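Local structure of pyruvate formate-lyase 2 (Archaeoglobus fulgidus, 2F3O) at residues A[85-89]-A[317-322]; A[600-604]-A[676-681]. The protein is a glycyl radical enzyme of unknown function, related to pyruvate formate-lyase and glycerol dehydratase and probably a lyase. All coordinates share one frame; numbering follows the deposited sequence.

Contact 1. Residues A[85-89]-A[317-322]; sequences RIINE and AFDSLL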
loop_
_atom_site.group_PDB
_atom_site.type_symbol
_atom_site.label_atom_id
_atom_site.label_comp_id
_atom_site.label_asym_id
_atom_site.label_seq_id
_atom_site.Cartn_x
_atom_site.Cartn_y
_atom_site.Cartn_z
ATOM N N ARG A 85 12.936 -39.257 -7.865
ATOM C CA ARG A 85 13.274 -40.136 -6.741
ATOM C C ARG A 85 12.994 -41.571 -7.144
ATOM O O ARG A 85 13.828 -42.458 -6.958
ATOM C CB ARG A 85 12.435 -39.816 -5.501
ATOM C CG ARG A 85 12.938 -38.664 -4.691
ATOM C CD ARG A 85 12.465 -38.726 -3.243
ATOM N NE ARG A 85 13.554 -38.313 -2.363
ATOM C CZ ARG A 85 14.205 -39.114 -1.519
ATOM N NH1 ARG A 85 13.853 -40.381 -1.386
ATOM N NH2 ARG A 85 15.206 -38.634 -0.783
ATOM N N ILE A 86 11.817 -41.769 -7.729
ATOM C CA ILE A 86 11.347 -43.090 -8.070
ATOM C C ILE A 86 11.992 -43.706 -9.316
ATOM O O ILE A 86 12.007 -44.925 -9.433
ATOM C CB ILE A 86 9.799 -43.139 -8.141
ATOM C CG1 ILE A 86 9.294 -44.459 -7.586
ATOM C CG2 ILE A 86 9.267 -42.880 -9.554
ATOM C CD1 ILE A 86 7.858 -44.669 -7.841
ATOM N N ILE A 87 12.554 -42.892 -10.219
ATOM C CA ILE A 87 13.237 -43.430 -11.417
ATOM C C ILE A 87 14.512 -44.107 -10.958
ATOM O O ILE A 87 14.873 -45.176 -11.435
ATOM C CB ILE A 87 13.619 -42.352 -12.464
ATOM C CG1 ILE A 87 12.504 -41.328 -12.646
ATOM C CG2 ILE A 87 13.960 -42.970 -13.796
ATOM C CD1 ILE A 87 11.277 -41.856 -13.259
ATOM N N ASN A 88 15.147 -43.506 -9.964
ATOM C CA ASN A 88 16.358 -44.036 -9.363
ATOM C C ASN A 88 16.218 -45.411 -8.678
ATOM O O ASN A 88 17.195 -45.963 -8.156
ATOM C CB ASN A 88 16.892 -43.011 -8.364
ATOM C CG ASN A 88 18.375 -43.121 -8.170
ATOM O OD1 ASN A 88 18.861 -43.147 -7.037
ATOM N ND2 ASN A 88 19.113 -43.228 -9.278
ATOM N N GLU A 89 15.010 -45.970 -8.675
ATOM C CA GLU A 89 14.752 -47.246 -8.027
ATOM C C GLU A 89 13.802 -48.102 -8.838
ATOM O O GLU A 89 13.041 -48.885 -8.259
ATOM C CB GLU A 89 14.112 -47.015 -6.663
ATOM C CG GLU A 89 15.054 -46.575 -5.582
ATOM C CD GLU A 89 14.359 -46.507 -4.253
ATOM O OE1 GLU A 89 15.039 -46.257 -3.241
ATOM O OE2 GLU A 89 13.127 -46.719 -4.230
ATOM N N ALA A 317 3.604 -42.173 -5.896
ATOM C CA ALA A 317 4.883 -42.584 -6.526
ATOM C C ALA A 317 6.061 -42.465 -5.566
ATOM O O ALA A 317 7.058 -41.803 -5.871
ATOM C CB ALA A 317 5.173 -41.763 -7.799
ATOM N N PHE A 318 5.936 -43.107 -4.411
ATOM C CA PHE A 318 6.922 -42.981 -3.367
ATOM C C PHE A 318 8.041 -43.976 -3.580
ATOM O O PHE A 318 7.785 -45.136 -3.841
ATOM C CB PHE A 318 6.279 -43.270 -2.018
ATOM C CG PHE A 318 5.341 -42.192 -1.531
ATOM C CD1 PHE A 318 5.471 -40.884 -1.959
ATOM C CD2 PHE A 318 4.365 -42.488 -0.594
ATOM C CE1 PHE A 318 4.620 -39.910 -1.492
ATOM C CE2 PHE A 318 3.523 -41.514 -0.130
ATOM C CZ PHE A 318 3.645 -40.229 -0.577
ATOM N N ASP A 319 9.281 -43.537 -3.429
ATOM C CA ASP A 319 10.415 -44.457 -3.426
ATOM C C ASP A 319 10.529 -45.184 -2.076
ATOM O O ASP A 319 9.682 -45.019 -1.197
ATOM C CB ASP A 319 11.697 -43.680 -3.647
ATOM C CG ASP A 319 11.937 -42.684 -2.547
ATOM O OD1 ASP A 319 11.289 -41.625 -2.603
ATOM O OD2 ASP A 319 12.737 -42.963 -1.613
ATOM N N SER A 320 11.621 -45.931 -1.908
ATOM C CA SER A 320 11.861 -46.774 -0.731
ATOM C C SER A 320 11.990 -46.026 0.588
ATOM O O SER A 320 11.517 -46.510 1.614
ATOM C CB SER A 320 13.115 -47.615 -0.933
ATOM O OG SER A 320 14.272 -46.864 -0.623
ATOM N N LEU A 321 12.630 -44.859 0.566
ATOM C CA LEU A 321 12.731 -44.037 1.766
ATOM C C LEU A 321 11.393 -43.357 2.056
ATOM O O LEU A 321 10.920 -43.388 3.189
ATOM C CB LEU A 321 13.858 -43.016 1.644
ATOM C CG LEU A 321 15.172 -43.579 1.089
ATOM C CD1 LEU A 321 16.181 -42.456 0.756
ATOM C CD2 LEU A 321 15.787 -44.621 2.041
ATOM N N LEU A 322 10.758 -42.791 1.030
ATOM C CA LEU A 322 9.450 -42.151 1.209
ATOM C C LEU A 322 8.341 -43.114 1.660
ATOM O O LEU A 322 7.351 -42.696 2.276
ATOM C CB LEU A 322 9.031 -41.381 -0.050
ATOM C CG LEU A 322 9.685 -40.010 -0.260
ATOM C CD1 LEU A 322 9.058 -39.351 -1.463
ATOM C CD2 LEU A 322 9.578 -39.101 0.957
#
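Arg85, on helix 83-87, reaches across to Asp319, whose carboxylate caps the turn leading into helix 322-325. Followed outward, the arginine keeps close to that carboxylate: CB lies 3.6 Å from Asp319 OD1, CD lies close to the same oxygen and also meets the CD1 methyl of Leu322, and the bend at chi3 (140°) brings NH1 round to the acid. There NH1 stands 2.8 Å from Asp319 OD2 in a salt bridge and donates to Asp319 OD1 at 3.1 Å, approaching that oxygen from above the carboxylate plane but in the plane of its own guanidinium. Leu321 CD1 also lies at the guanidinium edge. Asp319 OD2 in turn accepts from Leu321 N at 2.9 Å and weakly from Leu322 N, so one oxygen serves both the cap and the ion pair. Glu89 holds Ser320 with both oxygens: OE1 takes Ser320 OG (2.8 Å), and OE2 takes Ser320 N (2.9 Å) on its syn lone pair. Replacing Glu89 by an alanine is likely to leave Ser320 N and OG without these two acceptors. Ile86 CD1 packs on Ala317 CB at 4.0 Å, while Leu93 and Leu101 also touch Ile86. With Glu89 OE1 and Asp319 OD2 only 4.3 Å apart, the arginine is likely to offset their repulsion and help Asp319 stay charged while it caps the turn.

Contact 2. Residues A[600-604]-A[676-681]; sequences DKYTK and SASKLS
With CG set between the backbone N and the carbonyl carbon (chi1 57°), the carboxylate of Asp600 meets Ser676 and Lys679, whose own chain runs extended beyond CG to reach it. The contact joins helix 597-615 to the C-terminal end of helix 670-677, where a type I beta turn from Ala677 to Leu680 carries the chain onward. Lys679 NZ lies on the syn side of both carboxylate oxygens, 3.0 Å from Asp600 OD1 and equally far from OD2, in a forked salt bridge. From the anti side, Ser676 OG donates to Asp600 OD1 at 2.6 Å, so this oxygen takes two donors. Asp595 and Asp597 also form salt bridges with Lys679 NZ, and the ammonium probably eases the repulsion among the gathered acids.

One helical turn further on, Lys604 extends to the beta turn, where its NZ donates to Lys679 O at 3.1 Å, almost in line with the carbonyl bond (165°). Leu680 CD2 packs against the helix backbone, 3.5 Å from Lys604 CA, and Tyr592 touches the same leucine. Ser681 OG bonds to Glu608 OE2, which lies on helix 597-615, while a water accepts from Ser681 N and donates to Lys604 O at 2.7 Å.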
loop_
_atom_site.group_PDB
_atom_site.type_symbol
_atom_site.label_atom_id
_atom_site.label_comp_id
_atom_site.label_asym_id
_atom_site.label_seq_id
_atom_site.Cartn_x
_atom_site.Cartn_y
_atom_site.Cartn_z
ATOM N N ASP A 600 0.778 -35.866 31.944
ATOM C CA ASP A 600 0.294 -35.226 30.740
ATOM C C ASP A 600 0.314 -33.674 30.708
ATOM O O ASP A 600 0.059 -33.078 29.664
ATOM C CB ASP A 600 -1.014 -35.868 30.237
ATOM C CG ASP A 600 -2.121 -35.851 31.242
ATOM O OD1 ASP A 600 -2.933 -36.792 31.221
ATOM O OD2 ASP A 600 -2.213 -34.897 32.031
ATOM N N LYS A 601 0.674 -33.029 31.820
ATOM C CA LYS A 601 0.896 -31.578 31.823
ATOM C C LYS A 601 2.148 -31.196 31.031
ATOM O O LYS A 601 2.219 -30.099 30.485
ATOM C CB LYS A 601 0.995 -31.016 33.250
ATOM C CG LYS A 601 2.307 -31.387 33.992
ATOM C CD LYS A 601 2.355 -30.900 35.430
ATOM C CE LYS A 601 3.731 -31.104 36.015
ATOM N NZ LYS A 601 3.890 -30.251 37.222
ATOM N N TYR A 602 3.121 -32.100 30.964
ATOM C CA TYR A 602 4.383 -31.823 30.288
ATOM C C TYR A 602 4.194 -31.855 28.792
ATOM O O TYR A 602 4.705 -30.980 28.083
ATOM C CB TYR A 602 5.477 -32.826 30.692
ATOM C CG TYR A 602 6.139 -32.475 31.998
ATOM C CD1 TYR A 602 5.881 -33.211 33.154
ATOM C CD2 TYR A 602 6.990 -31.385 32.087
ATOM C CE1 TYR A 602 6.469 -32.881 34.351
ATOM C CE2 TYR A 602 7.576 -31.045 33.276
ATOM C CZ TYR A 602 7.311 -31.793 34.407
ATOM O OH TYR A 602 7.904 -31.438 35.598
ATOM N N THR A 603 3.457 -32.863 28.326
ATOM C CA THR A 603 3.126 -32.991 26.912
ATOM C C THR A 603 2.360 -31.760 26.409
ATOM O O THR A 603 2.774 -31.151 25.416
ATOM C CB THR A 603 2.388 -34.311 26.623
ATOM O OG1 THR A 603 3.257 -35.396 26.964
ATOM C CG2 THR A 603 2.012 -34.418 25.146
ATOM N N LYS A 604 1.309 -31.368 27.137
ATOM C CA LYS A 604 0.550 -30.141 26.865
ATOM C C LYS A 604 1.426 -28.898 26.723
ATOM O O LYS A 604 1.306 -28.134 25.757
ATOM C CB LYS A 604 -0.488 -29.926 27.957
ATOM C CG LYS A 604 -1.024 -28.517 28.035
ATOM C CD LYS A 604 -2.115 -28.402 29.057
ATOM C CE LYS A 604 -2.660 -27.009 29.127
ATOM N NZ LYS A 604 -4.087 -27.095 29.451
ATOM N N SER A 676 -6.775 -37.518 28.592
ATOM C CA SER A 676 -5.407 -37.054 28.419
ATOM C C SER A 676 -5.236 -36.177 27.183
ATOM O O SER A 676 -4.624 -35.108 27.264
ATOM C CB SER A 676 -4.448 -38.242 28.305
ATOM O OG SER A 676 -3.848 -38.559 29.541
ATOM N N ALA A 677 -5.782 -36.636 26.051
ATOM C CA ALA A 677 -5.660 -35.934 24.767
ATOM C C ALA A 677 -6.430 -34.625 24.757
ATOM O O ALA A 677 -6.031 -33.671 24.096
ATOM C CB ALA A 677 -6.098 -36.824 23.604
ATOM N N SER A 678 -7.512 -34.562 25.526
ATOM C CA SER A 678 -8.326 -33.364 25.546
ATOM C C SER A 678 -7.806 -32.344 26.544
ATOM O O SER A 678 -8.510 -31.413 26.900
ATOM C CB SER A 678 -9.764 -33.711 25.884
ATOM O OG SER A 678 -9.948 -33.767 27.284
ATOM N N LYS A 679 -6.583 -32.520 27.014
ATOM C CA LYS A 679 -5.991 -31.543 27.906
ATOM C C LYS A 679 -5.114 -30.594 27.105
ATOM O O LYS A 679 -4.795 -29.491 27.565
ATOM C CB LYS A 679 -5.185 -32.233 28.995
ATOM C CG LYS A 679 -6.051 -32.812 30.068
ATOM C CD LYS A 679 -5.349 -33.970 30.712
ATOM C CE LYS A 679 -6.027 -34.379 31.998
ATOM N NZ LYS A 679 -5.135 -35.355 32.687
ATOM N N LEU A 680 -4.745 -31.030 25.902
ATOM C CA LEU A 680 -3.934 -30.231 24.997
ATOM C C LEU A 680 -4.682 -29.006 24.469
ATOM O O LEU A 680 -5.885 -29.057 24.220
ATOM C CB LEU A 680 -3.476 -31.096 23.838
ATOM C CG LEU A 680 -2.890 -32.435 24.255
ATOM C CD1 LEU A 680 -2.606 -33.227 23.028
ATOM C CD2 LEU A 680 -1.622 -32.259 25.029
ATOM N N SER A 681 -3.962 -27.904 24.302
ATOM C CA SER A 681 -4.569 -26.648 23.882
ATOM C C SER A 681 -4.817 -26.591 22.378
ATOM O O SER A 681 -3.976 -26.116 21.615
ATOM C CB SER A 681 -3.685 -25.485 24.313
ATOM O OG SER A 681 -3.627 -25.416 25.725
HETATM O O HOH W 1 -1.051 -28.136 24.366
#

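How the contacts relate
Contacts 1 and 2 are far apart, their centres 37 Å from each other and their nearest atoms about 25 Å, and both segments of contact 1 come earlier in the chain than those of contact 2. Contact 1 lies entirely within the pyruvate formate-lyase-like region, whereas contact 2 links that region to the glycine radical region, which includes Gly752, the predicted radical site. Each pairs a basic side chain with an aspartate: in contact 1 the aspartate precedes a helix; in contact 2 it sits within helix 597-615 and the lysine follows helix 670-677. A bound triethylene glycol, probably from crystallisation, lies near the side chain of Arg85 in contact 1, about 4 Å between nearest atoms.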